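Local structure of interferon (Danio rerio, 3PIV) at residues K27-E32 with W137-R142; D67-M72 with T81-L86; T15-L20 with N87-K92; P34-L39 with I114-H119. The protein probably acts as a secreted type I interferon-like cytokine that engages a cell-surface cytokine receptor in antiviral defence. All coordinates share one frame; numbering follows the deposited sequence.

How the contacts relate
Four contacts sample a helical cytokine in which connecting segments, as well as helices, pack against the bundle. Contacts 2 and 3 follow one another along helix 79-101, their centres about 13 Å apart, and touch where F85 and T81 meet the backbone of S17 and L20. Contact 1 joins contact 2 through W137, whose NE1 probably donates to H71 O at 2.6 Å while its ring packs on M72 and A68. Contact 4 lies across the chain's centre from contacts 2 and 3, about 22 and 21 Å away between centres. A bound nickel ion lies about 9 Å from the I116 side chain and about 12 Å from that of L89.

Contact 1 (K27-E32 with W137-R142); sequences KYADLE and WEQIRR
Q139 makes the direct polar grip between the extended segment 27-32 and helix 134-158. Its amide takes hold of the backbone at two points: NE2 donates to D30 O at 2.9 Å, nearly along the C=O axis and almost straight (167°), while OE1 receives E32 N at 2.8 Å on an in-plane lone pair. The bend at chi2 (-55°) brings this amide round to the segment. The R141 guanidinium lies over one face of the Y28 ring in a cation-pi stack, planes 15° apart and CZ 4.5 Å from the ring centroid. L31 CB sits centrally over the R142 guanidinium.

E138 OE1 takes R141 NH1 in a salt bridge of 3.0 Å on its syn lone pair. W77 holds E138 OE2, T33 OG1 bonds to Q139 OE1, and E135 OE1 to Q139 NE2, while S146 receives the end of R142. One water links A29 N to E138 O and OE1.

Bonds to E138, L21 O and G26 O hold the R141 guanidinium in the orientation that lies flat on Y28, and the E138 carboxylate probably tempers its charge. The polar hold on the loop is thus largely on its backbone, while Y28, A29 and L31 add side-chain packing.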
# COMPACT_ATOMS: atom_id res chain seq x y z
N LYS A 27 -14.93 0.71 12.63
CA LYS A 27 -15.35 0.11 11.39
C LYS A 27 -14.89 1.01 10.25
O LYS A 27 -14.64 2.21 10.45
CB LYS A 27 -16.87 -0.07 11.36
CG LYS A 27 -17.63 1.10 10.74
CD LYS A 27 -18.12 2.08 11.79
CE LYS A 27 -19.56 1.78 12.19
NZ LYS A 27 -20.00 2.61 13.35
N TYR A 28 -14.78 0.45 9.04
CA TYR A 28 -14.27 1.22 7.91
C TYR A 28 -15.27 2.26 7.48
O TYR A 28 -16.48 2.02 7.54
CB TYR A 28 -13.95 0.31 6.72
CG TYR A 28 -12.67 -0.48 6.86
CD1 TYR A 28 -11.44 0.11 6.57
CD2 TYR A 28 -12.68 -1.80 7.26
CE1 TYR A 28 -10.26 -0.61 6.68
CE2 TYR A 28 -11.52 -2.53 7.36
CZ TYR A 28 -10.30 -1.93 7.08
OH TYR A 28 -9.15 -2.66 7.19
N ALA A 29 -14.76 3.42 7.05
CA ALA A 29 -15.57 4.44 6.40
C ALA A 29 -15.90 4.02 4.96
O ALA A 29 -15.25 3.14 4.39
CB ALA A 29 -14.86 5.78 6.41
N ASP A 30 -16.92 4.64 4.38
CA ASP A 30 -17.25 4.37 2.98
C ASP A 30 -16.12 4.88 2.09
O ASP A 30 -15.52 5.93 2.36
CB ASP A 30 -18.57 5.02 2.59
CG ASP A 30 -19.77 4.35 3.23
OD1 ASP A 30 -19.79 3.10 3.32
OD2 ASP A 30 -20.70 5.07 3.64
N LEU A 31 -15.81 4.14 1.03
CA LEU A 31 -14.77 4.57 0.10
C LEU A 31 -15.29 5.76 -0.66
O LEU A 31 -16.10 5.60 -1.58
CB LEU A 31 -14.41 3.45 -0.88
CG LEU A 31 -13.02 3.43 -1.54
CD1 LEU A 31 -13.11 2.93 -2.98
CD2 LEU A 31 -12.35 4.78 -1.51
N GLU A 32 -14.83 6.96 -0.29
CA GLU A 32 -15.24 8.18 -0.96
C GLU A 32 -14.04 8.97 -1.47
O GLU A 32 -14.10 10.19 -1.67
CB GLU A 32 -16.13 9.03 -0.04
CG GLU A 32 -17.54 8.44 0.14
CD GLU A 32 -18.37 9.13 1.23
OE1 GLU A 32 -17.84 10.05 1.90
OE2 GLU A 32 -19.54 8.74 1.41
N TRP A 137 -8.27 10.75 7.76
CA TRP A 137 -7.53 9.53 8.07
C TRP A 137 -8.35 8.27 7.73
O TRP A 137 -7.81 7.30 7.22
CB TRP A 137 -7.07 9.51 9.54
CG TRP A 137 -5.70 10.14 9.73
CD1 TRP A 137 -5.40 11.21 10.53
CD2 TRP A 137 -4.47 9.74 9.11
NE1 TRP A 137 -4.05 11.50 10.44
CE2 TRP A 137 -3.46 10.61 9.58
CE3 TRP A 137 -4.12 8.74 8.19
CZ2 TRP A 137 -2.13 10.51 9.17
CZ3 TRP A 137 -2.80 8.64 7.78
CH2 TRP A 137 -1.82 9.51 8.28
N GLU A 138 -9.65 8.30 8.00
CA GLU A 138 -10.49 7.14 7.72
C GLU A 138 -10.64 6.88 6.23
O GLU A 138 -10.75 5.73 5.80
CB GLU A 138 -11.84 7.27 8.42
CG GLU A 138 -11.75 7.17 9.92
CD GLU A 138 -11.34 5.78 10.40
OE1 GLU A 138 -11.35 4.83 9.58
OE2 GLU A 138 -11.03 5.63 11.60
N GLN A 139 -10.61 7.94 5.43
CA GLN A 139 -10.56 7.76 3.98
C GLN A 139 -9.25 7.08 3.60
O GLN A 139 -9.26 6.10 2.86
CB GLN A 139 -10.70 9.08 3.24
CG GLN A 139 -12.12 9.59 3.24
CD GLN A 139 -13.08 8.56 2.67
OE1 GLN A 139 -13.05 8.26 1.47
NE2 GLN A 139 -13.94 8.01 3.53
N ILE A 140 -8.13 7.59 4.11
CA ILE A 140 -6.84 6.97 3.81
C ILE A 140 -6.84 5.48 4.19
O ILE A 140 -6.43 4.63 3.41
CB ILE A 140 -5.65 7.73 4.47
CG1 ILE A 140 -5.15 8.84 3.56
CG2 ILE A 140 -4.50 6.77 4.76
CD1 ILE A 140 -6.21 9.69 2.92
N ARG A 141 -7.33 5.18 5.39
CA ARG A 141 -7.43 3.82 5.86
C ARG A 141 -8.31 2.94 4.93
O ARG A 141 -7.94 1.82 4.57
CB ARG A 141 -7.97 3.82 7.29
CG ARG A 141 -8.14 2.47 7.90
CD ARG A 141 -8.44 2.62 9.37
NE ARG A 141 -8.79 1.36 9.99
CZ ARG A 141 -9.97 1.09 10.53
NH1 ARG A 141 -10.91 2.02 10.54
NH2 ARG A 141 -10.19 -0.09 11.08
N ARG A 142 -9.47 3.46 4.54
CA ARG A 142 -10.32 2.71 3.62
C ARG A 142 -9.60 2.49 2.29
O ARG A 142 -9.65 1.39 1.73
CB ARG A 142 -11.67 3.40 3.40
CG ARG A 142 -12.60 2.67 2.40
CD ARG A 142 -12.84 1.22 2.80
NE ARG A 142 -13.60 0.45 1.80
CZ ARG A 142 -13.07 -0.13 0.73
NH1 ARG A 142 -11.77 -0.03 0.49
NH2 ARG A 142 -13.84 -0.80 -0.12
O HOH W 1 -12.03 3.69 7.26
O HOH W 2 -16.23 0.59 2.50

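Contact 2 (D67-M72 with T81-L86); sequences DAREHM and TVEDFL
Charge pairing leads at this join between segment 67-72, in the loop that follows helix 48-66, and the early turns of helix 79-101. R69 bridges two acids: its NE lies 3.2 Å from D67 OD1 within its own segment, and its NH2 reaches across to E83 OE1 at 2.7 Å. Bends at chi2 and chi3 carry the arginine over to the helix. E83 has CG anti to its backbone N (chi1 172°) and then turns at chi2, so its carboxylate comes within 9° of parallel to the guanidinium. Beyond the pair, N87 and Q79 add weak hydrogen bonds, to E83 OE2 and R69 NH1 respectively.

The apolar contribution comes from L86 and V82. CD1 of L86 lies over one face of the R69 guanidinium and also meets the D67 side chain, 3.7 Å from OD1 and 3.9 Å from CB. V82 CG1 comes within 4.3 Å of R69 NH1, while M66 packs on L86 at the end of the preceding helix.

D67 OD1 and E83 OE1 stand 5.4 Å apart, and the arginine between them probably offsets their mutual repulsion. The resulting three-residue salt-bridge network ties the loop to the helix that the chain enters only a few residues later.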
# COMPACT_ATOMS: atom_id res chain seq x y z
N ASP A 67 3.07 6.00 8.44
CA ASP A 67 4.09 6.29 9.44
C ASP A 67 3.97 7.75 9.83
O ASP A 67 4.85 8.55 9.53
CB ASP A 67 5.48 6.00 8.84
CG ASP A 67 6.63 6.12 9.86
OD1 ASP A 67 6.37 6.10 11.09
OD2 ASP A 67 7.81 6.21 9.44
N ALA A 68 2.86 8.11 10.48
CA ALA A 68 2.52 9.51 10.70
C ALA A 68 1.89 9.76 12.07
O ALA A 68 0.96 10.55 12.20
CB ALA A 68 1.60 10.02 9.58
N ARG A 69 2.39 9.08 13.09
CA ARG A 69 1.90 9.23 14.44
C ARG A 69 1.76 10.70 14.84
O ARG A 69 0.80 11.09 15.48
CB ARG A 69 2.82 8.48 15.40
CG ARG A 69 4.20 8.16 14.79
CD ARG A 69 4.23 7.09 13.64
NE ARG A 69 5.16 6.02 14.01
CZ ARG A 69 4.82 4.93 14.69
NH1 ARG A 69 3.54 4.72 15.07
NH2 ARG A 69 5.75 4.03 15.00
N GLU A 70 2.73 11.51 14.43
CA GLU A 70 2.73 12.94 14.71
C GLU A 70 1.51 13.68 14.15
O GLU A 70 1.25 14.82 14.55
CB GLU A 70 4.04 13.58 14.22
CG GLU A 70 4.12 13.85 12.71
CD GLU A 70 4.67 12.68 11.90
OE1 GLU A 70 4.34 11.51 12.19
OE2 GLU A 70 5.45 12.93 10.95
N HIS A 71 0.77 13.04 13.24
CA HIS A 71 -0.43 13.65 12.62
C HIS A 71 -1.71 12.88 12.89
O HIS A 71 -2.67 13.00 12.13
CB HIS A 71 -0.27 13.77 11.10
CG HIS A 71 0.86 14.66 10.69
ND1 HIS A 71 1.91 14.22 9.91
CD2 HIS A 71 1.10 15.96 10.95
CE1 HIS A 71 2.75 15.22 9.71
NE2 HIS A 71 2.29 16.28 10.33
N MET A 72 -1.72 12.08 13.94
CA MET A 72 -2.85 11.19 14.20
C MET A 72 -3.58 11.45 15.52
O MET A 72 -4.29 10.57 16.00
CB MET A 72 -2.39 9.73 14.11
CG MET A 72 -2.06 9.28 12.69
SD MET A 72 -1.32 7.65 12.61
CE MET A 72 -1.48 7.31 10.86
N THR A 81 -0.59 -0.93 17.06
CA THR A 81 -1.11 -1.67 15.91
C THR A 81 -0.62 -1.00 14.61
O THR A 81 -0.24 -1.69 13.66
CB THR A 81 -2.65 -1.76 15.93
OG1 THR A 81 -3.07 -2.35 17.16
CG2 THR A 81 -3.18 -2.61 14.75
N VAL A 82 -0.58 0.33 14.59
CA VAL A 82 -0.01 1.00 13.43
C VAL A 82 1.43 0.52 13.19
O VAL A 82 1.80 0.12 12.08
CB VAL A 82 -0.02 2.51 13.57
CG1 VAL A 82 0.67 3.14 12.36
CG2 VAL A 82 -1.45 3.01 13.68
N GLU A 83 2.22 0.52 14.24
CA GLU A 83 3.62 0.11 14.12
C GLU A 83 3.71 -1.33 13.60
O GLU A 83 4.55 -1.65 12.75
CB GLU A 83 4.35 0.29 15.46
CG GLU A 83 5.77 -0.29 15.48
CD GLU A 83 6.75 0.48 14.61
OE1 GLU A 83 6.40 1.56 14.08
OE2 GLU A 83 7.88 -0.00 14.43
N ASP A 84 2.87 -2.21 14.11
CA ASP A 84 2.88 -3.58 13.60
C ASP A 84 2.56 -3.62 12.11
O ASP A 84 3.18 -4.38 11.35
CB ASP A 84 1.93 -4.47 14.40
CG ASP A 84 2.42 -4.72 15.82
OD1 ASP A 84 3.66 -4.75 16.02
OD2 ASP A 84 1.59 -4.88 16.73
N PHE A 85 1.61 -2.79 11.70
CA PHE A 85 1.17 -2.72 10.32
C PHE A 85 2.35 -2.32 9.44
O PHE A 85 2.60 -2.94 8.40
CB PHE A 85 0.04 -1.71 10.18
CG PHE A 85 -0.50 -1.58 8.79
CD1 PHE A 85 -0.16 -0.51 8.00
CD2 PHE A 85 -1.39 -2.53 8.30
CE1 PHE A 85 -0.68 -0.39 6.70
CE2 PHE A 85 -1.91 -2.42 7.02
CZ PHE A 85 -1.55 -1.35 6.22
N LEU A 86 3.06 -1.29 9.88
CA LEU A 86 4.24 -0.80 9.18
C LEU A 86 5.27 -1.90 9.02
O LEU A 86 5.89 -2.05 7.97
CB LEU A 86 4.89 0.34 9.96
CG LEU A 86 4.09 1.62 10.17
CD1 LEU A 86 4.97 2.68 10.89
CD2 LEU A 86 3.60 2.13 8.83

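Contact 3 (T15-L20 with N87-K92)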
# COMPACT_ATOMS: atom_id res chain seq x y z
N THR A 15 -3.65 -11.22 4.64
CA THR A 15 -4.53 -11.50 5.76
C THR A 15 -4.10 -10.78 7.05
O THR A 15 -4.90 -10.08 7.67
CB THR A 15 -4.56 -13.02 6.04
OG1 THR A 15 -5.15 -13.70 4.93
CG2 THR A 15 -5.36 -13.29 7.30
N GLU A 16 -2.85 -10.97 7.45
CA GLU A 16 -2.38 -10.34 8.68
C GLU A 16 -2.46 -8.81 8.59
O GLU A 16 -2.91 -8.16 9.53
CB GLU A 16 -0.97 -10.81 9.03
CG GLU A 16 -0.86 -12.30 9.24
CD GLU A 16 0.53 -12.74 9.70
OE1 GLU A 16 1.53 -12.02 9.45
OE2 GLU A 16 0.64 -13.83 10.32
N SER A 17 -2.05 -8.24 7.46
CA SER A 17 -2.04 -6.77 7.34
C SER A 17 -3.45 -6.19 7.37
O SER A 17 -3.69 -5.16 8.02
CB SER A 17 -1.26 -6.30 6.09
OG SER A 17 -1.94 -6.62 4.89
N LEU A 18 -4.37 -6.84 6.66
CA LEU A 18 -5.78 -6.44 6.67
C LEU A 18 -6.38 -6.60 8.06
O LEU A 18 -7.22 -5.81 8.47
CB LEU A 18 -6.60 -7.25 5.66
CG LEU A 18 -6.40 -6.84 4.19
CD1 LEU A 18 -7.02 -7.86 3.24
CD2 LEU A 18 -6.97 -5.43 3.96
N ASN A 19 -5.93 -7.62 8.77
CA ASN A 19 -6.29 -7.76 10.18
C ASN A 19 -5.86 -6.59 11.05
O ASN A 19 -6.64 -6.11 11.88
CB ASN A 19 -5.75 -9.06 10.75
CG ASN A 19 -6.85 -10.00 11.14
OD1 ASN A 19 -7.58 -9.75 12.11
ND2 ASN A 19 -7.01 -11.08 10.38
N LEU A 20 -4.63 -6.13 10.89
CA LEU A 20 -4.14 -5.02 11.70
C LEU A 20 -4.86 -3.75 11.30
O LEU A 20 -5.22 -2.94 12.15
CB LEU A 20 -2.63 -4.83 11.53
CG LEU A 20 -1.81 -6.06 11.94
CD1 LEU A 20 -0.43 -6.02 11.31
CD2 LEU A 20 -1.72 -6.16 13.44
N ASN A 87 5.46 -2.65 10.10
CA ASN A 87 6.50 -3.67 10.18
C ASN A 87 6.20 -4.87 9.30
O ASN A 87 7.07 -5.37 8.60
CB ASN A 87 6.69 -4.10 11.63
CG ASN A 87 7.56 -3.13 12.40
OD1 ASN A 87 8.39 -2.42 11.82
ND2 ASN A 87 7.37 -3.09 13.72
N ILE A 88 4.96 -5.33 9.34
CA ILE A 88 4.59 -6.47 8.52
C ILE A 88 4.87 -6.13 7.05
O ILE A 88 5.50 -6.89 6.32
CB ILE A 88 3.13 -6.90 8.79
CG1 ILE A 88 2.98 -8.42 8.66
CG2 ILE A 88 2.15 -6.20 7.88
CD1 ILE A 88 2.78 -8.88 7.24
N LEU A 89 4.44 -4.95 6.62
CA LEU A 89 4.64 -4.57 5.23
C LEU A 89 6.12 -4.30 4.91
O LEU A 89 6.55 -4.50 3.78
CB LEU A 89 3.76 -3.37 4.86
CG LEU A 89 2.24 -3.52 5.02
CD1 LEU A 89 1.55 -2.25 4.55
CD2 LEU A 89 1.71 -4.69 4.22
N HIS A 90 6.89 -3.83 5.89
CA HIS A 90 8.28 -3.49 5.58
C HIS A 90 9.11 -4.74 5.37
O HIS A 90 9.99 -4.78 4.52
CB HIS A 90 8.94 -2.62 6.67
CG HIS A 90 10.43 -2.50 6.49
ND1 HIS A 90 11.00 -1.76 5.47
CD2 HIS A 90 11.46 -3.06 7.17
CE1 HIS A 90 12.31 -1.86 5.53
NE2 HIS A 90 12.62 -2.64 6.55
N ARG A 91 8.82 -5.76 6.17
CA ARG A 91 9.53 -7.04 6.02
C ARG A 91 9.27 -7.72 4.67
O ARG A 91 10.20 -8.22 4.05
CB ARG A 91 9.15 -7.98 7.16
CG ARG A 91 9.50 -7.47 8.54
CD ARG A 91 8.92 -8.38 9.60
NE ARG A 91 8.70 -7.68 10.86
CZ ARG A 91 7.59 -7.76 11.57
NH1 ARG A 91 6.57 -8.52 11.16
NH2 ARG A 91 7.49 -7.08 12.71
N LYS A 92 8.02 -7.76 4.23
CA LYS A 92 7.72 -8.34 2.92
C LYS A 92 8.38 -7.50 1.85
O LYS A 92 9.00 -8.02 0.92
CB LYS A 92 6.22 -8.42 2.68
CG LYS A 92 5.87 -8.90 1.27
CD LYS A 92 6.74 -10.09 0.86
CE LYS A 92 6.23 -11.41 1.41
NZ LYS A 92 4.93 -11.76 0.80
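This is a helix-helix contact within the bundle, mostly buried, where short segments of helix 10-23 and helix 79-101 run antiparallel. Their axes approach to 10.1 Å with 154° between their directions, and S17 and I88 form the closest backbone pair, CA to CA 6.7 Å.

S17 brings a small side chain to the centre of the interface. Its CB meets I88 CG2 and L89 CD2, each at 3.9 Å, so one methylene touches branches from two successive residues of the partner helix. The hydroxyl occupies the crowded position between the backbone N and carbonyl carbon (chi1 70°), from which OG bonds back to I13 O and T14 O in its own helix. The serine's polar atom is thus satisfied locally, and the face it gives to the partner is largely carbon.

I88 CG2 also meets L20 CD1 at 4.3 Å, whereas I88 CG1 and I88 CD1 both lie 4.0 Å from E16 OE1; the extended glutamate chain crosses the isoleucine at about a right angle. On the deeper side, L89 continues to L59, I62 and I63 of helix 48-66, while L148 of helix 134-158 packs against S17.

Antiparallel packing of this kind, with a small residue facing a branched one and apolar branches passed on to further helices, is characteristic of the core of a four-helix-bundle cytokine, the class to which type I interferons belong.

Contact 4 (P34-L39 with I114-H119); sequences PFPSRL and IRIKRH
Helix 111-129 of this helical cytokine fold receives the start of the short helix 37-44, with P36 at its N-cap position. P36 is also the centre of an inverse gamma turn that swings the chain into the helix.

R115 comes first along the helix. Its guanidinium meets that of R38 tip to tip, planes 38° apart, with R38 NH2 only 3.0 Å from R115 NE. All the nitrogens facing each other are donors, so like charges meet here, which probably costs energy. One water joins the two sides, accepting from R38 NH1 and donating to R115 O. R115 is further covered by L39, whose CA lies over one guanidinium face and whose CG packs 4.0 Å from R115 CB.

I116 follows with an apolar contact. L39 CD1 lies 4.0 Å from I116 CB, and P36 CG 4.4 Å from I116 CD1. F54 of helix 48-66 touches both I116 and L39, carrying the packing inward.

H119 closes the series, its CG anti to the backbone N (chi1 162°), which turns one face of the imidazole to the proline ring, while NE2 is hydrogen-bonded to H147 NE2 of helix 134-158. P34 O stands at the ring edge, 3.4 Å from H119 CE1. Over the face comes a CH-pi contact: P36 CD sits 3.5 Å from the centroid of the H119 ring, just 4° off its normal.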
# COMPACT_ATOMS: atom_id res chain seq x y z
N PRO A 34 -10.53 8.83 -4.30
CA PRO A 34 -9.97 8.27 -5.53
C PRO A 34 -9.02 7.09 -5.29
O PRO A 34 -8.30 7.05 -4.29
CB PRO A 34 -9.18 9.45 -6.12
CG PRO A 34 -9.91 10.66 -5.60
CD PRO A 34 -10.37 10.29 -4.23
N PHE A 35 -9.04 6.14 -6.22
CA PHE A 35 -8.26 4.92 -6.12
C PHE A 35 -7.84 4.53 -7.53
O PHE A 35 -8.67 4.52 -8.44
CB PHE A 35 -9.11 3.79 -5.49
CG PHE A 35 -8.40 2.46 -5.46
CD1 PHE A 35 -7.44 2.20 -4.50
CD2 PHE A 35 -8.66 1.51 -6.42
CE1 PHE A 35 -6.76 1.01 -4.48
CE2 PHE A 35 -7.97 0.30 -6.41
CZ PHE A 35 -7.03 0.06 -5.43
N PRO A 36 -6.56 4.18 -7.73
CA PRO A 36 -6.14 3.95 -9.12
C PRO A 36 -6.45 2.54 -9.66
O PRO A 36 -5.53 1.83 -10.04
CB PRO A 36 -4.62 4.19 -9.06
CG PRO A 36 -4.24 3.73 -7.66
CD PRO A 36 -5.45 3.99 -6.77
N SER A 37 -7.72 2.18 -9.74
CA SER A 37 -8.12 0.88 -10.29
C SER A 37 -7.66 0.68 -11.73
O SER A 37 -7.31 -0.41 -12.15
CB SER A 37 -9.64 0.72 -10.20
OG SER A 37 -10.26 1.98 -10.40
N ARG A 38 -7.69 1.76 -12.49
CA ARG A 38 -7.10 1.82 -13.82
C ARG A 38 -5.69 1.22 -13.79
O ARG A 38 -5.35 0.31 -14.55
CB ARG A 38 -7.02 3.30 -14.18
CG ARG A 38 -7.79 4.15 -13.14
CD ARG A 38 -6.97 5.31 -12.57
NE ARG A 38 -5.53 5.06 -12.53
CZ ARG A 38 -4.64 6.02 -12.27
NH1 ARG A 38 -5.07 7.26 -12.01
NH2 ARG A 38 -3.33 5.77 -12.25
N LEU A 39 -4.86 1.73 -12.89
CA LEU A 39 -3.48 1.29 -12.75
C LEU A 39 -3.39 -0.18 -12.38
O LEU A 39 -2.60 -0.93 -12.95
CB LEU A 39 -2.80 2.14 -11.68
CG LEU A 39 -1.30 2.43 -11.73
CD1 LEU A 39 -0.74 2.33 -10.32
CD2 LEU A 39 -0.56 1.53 -12.70
N ILE A 114 5.37 6.30 -11.82
CA ILE A 114 4.85 7.66 -11.89
C ILE A 114 3.40 7.76 -11.39
O ILE A 114 3.08 8.62 -10.56
CB ILE A 114 4.95 8.21 -13.34
CG1 ILE A 114 6.42 8.21 -13.80
CG2 ILE A 114 4.31 9.58 -13.42
CD1 ILE A 114 6.66 8.62 -15.24
N ARG A 115 2.53 6.89 -11.89
CA ARG A 115 1.11 6.94 -11.53
C ARG A 115 0.88 6.60 -10.06
O ARG A 115 0.14 7.30 -9.38
CB ARG A 115 0.29 6.01 -12.43
CG ARG A 115 0.47 6.31 -13.93
CD ARG A 115 -0.20 5.25 -14.83
NE ARG A 115 -1.65 5.18 -14.62
CZ ARG A 115 -2.48 4.42 -15.34
NH1 ARG A 115 -2.01 3.67 -16.31
NH2 ARG A 115 -3.77 4.42 -15.09
N ILE A 116 1.52 5.54 -9.56
CA ILE A 116 1.34 5.17 -8.15
C ILE A 116 1.85 6.28 -7.22
O ILE A 116 1.21 6.60 -6.21
CB ILE A 116 1.96 3.79 -7.79
CG1 ILE A 116 1.40 3.28 -6.46
CG2 ILE A 116 3.51 3.84 -7.74
CD1 ILE A 116 -0.10 3.07 -6.44
N LYS A 117 2.99 6.88 -7.51
CA LYS A 117 3.47 8.01 -6.74
C LYS A 117 2.45 9.12 -6.78
O LYS A 117 2.08 9.66 -5.79
CB LYS A 117 4.76 8.52 -7.29
CG LYS A 117 5.34 9.58 -6.46
CD LYS A 117 6.60 10.13 -7.00
CE LYS A 117 7.59 10.43 -5.90
NZ LYS A 117 8.70 11.34 -6.30
N ARG A 118 1.99 9.43 -7.97
CA ARG A 118 0.97 10.45 -8.15
C ARG A 118 -0.26 10.20 -7.27
O ARG A 118 -0.81 11.12 -6.64
CB ARG A 118 0.59 10.49 -9.63
CG ARG A 118 -0.32 11.61 -10.06
CD ARG A 118 -0.57 11.51 -11.58
NE ARG A 118 0.57 11.98 -12.36
CZ ARG A 118 0.99 11.41 -13.49
NH1 ARG A 118 0.39 10.34 -13.98
NH2 ARG A 118 2.03 11.93 -14.13
N HIS A 119 -0.71 8.95 -7.20
CA HIS A 119 -1.84 8.63 -6.35
C HIS A 119 -1.53 8.87 -4.86
O HIS A 119 -2.33 9.46 -4.13
CB HIS A 119 -2.30 7.20 -6.59
CG HIS A 119 -3.16 6.65 -5.50
ND1 HIS A 119 -4.42 7.14 -5.22
CD2 HIS A 119 -2.95 5.64 -4.62
CE1 HIS A 119 -4.94 6.46 -4.21
NE2 HIS A 119 -4.07 5.55 -3.83
O HOH W 3 -2.48 8.46 -10.45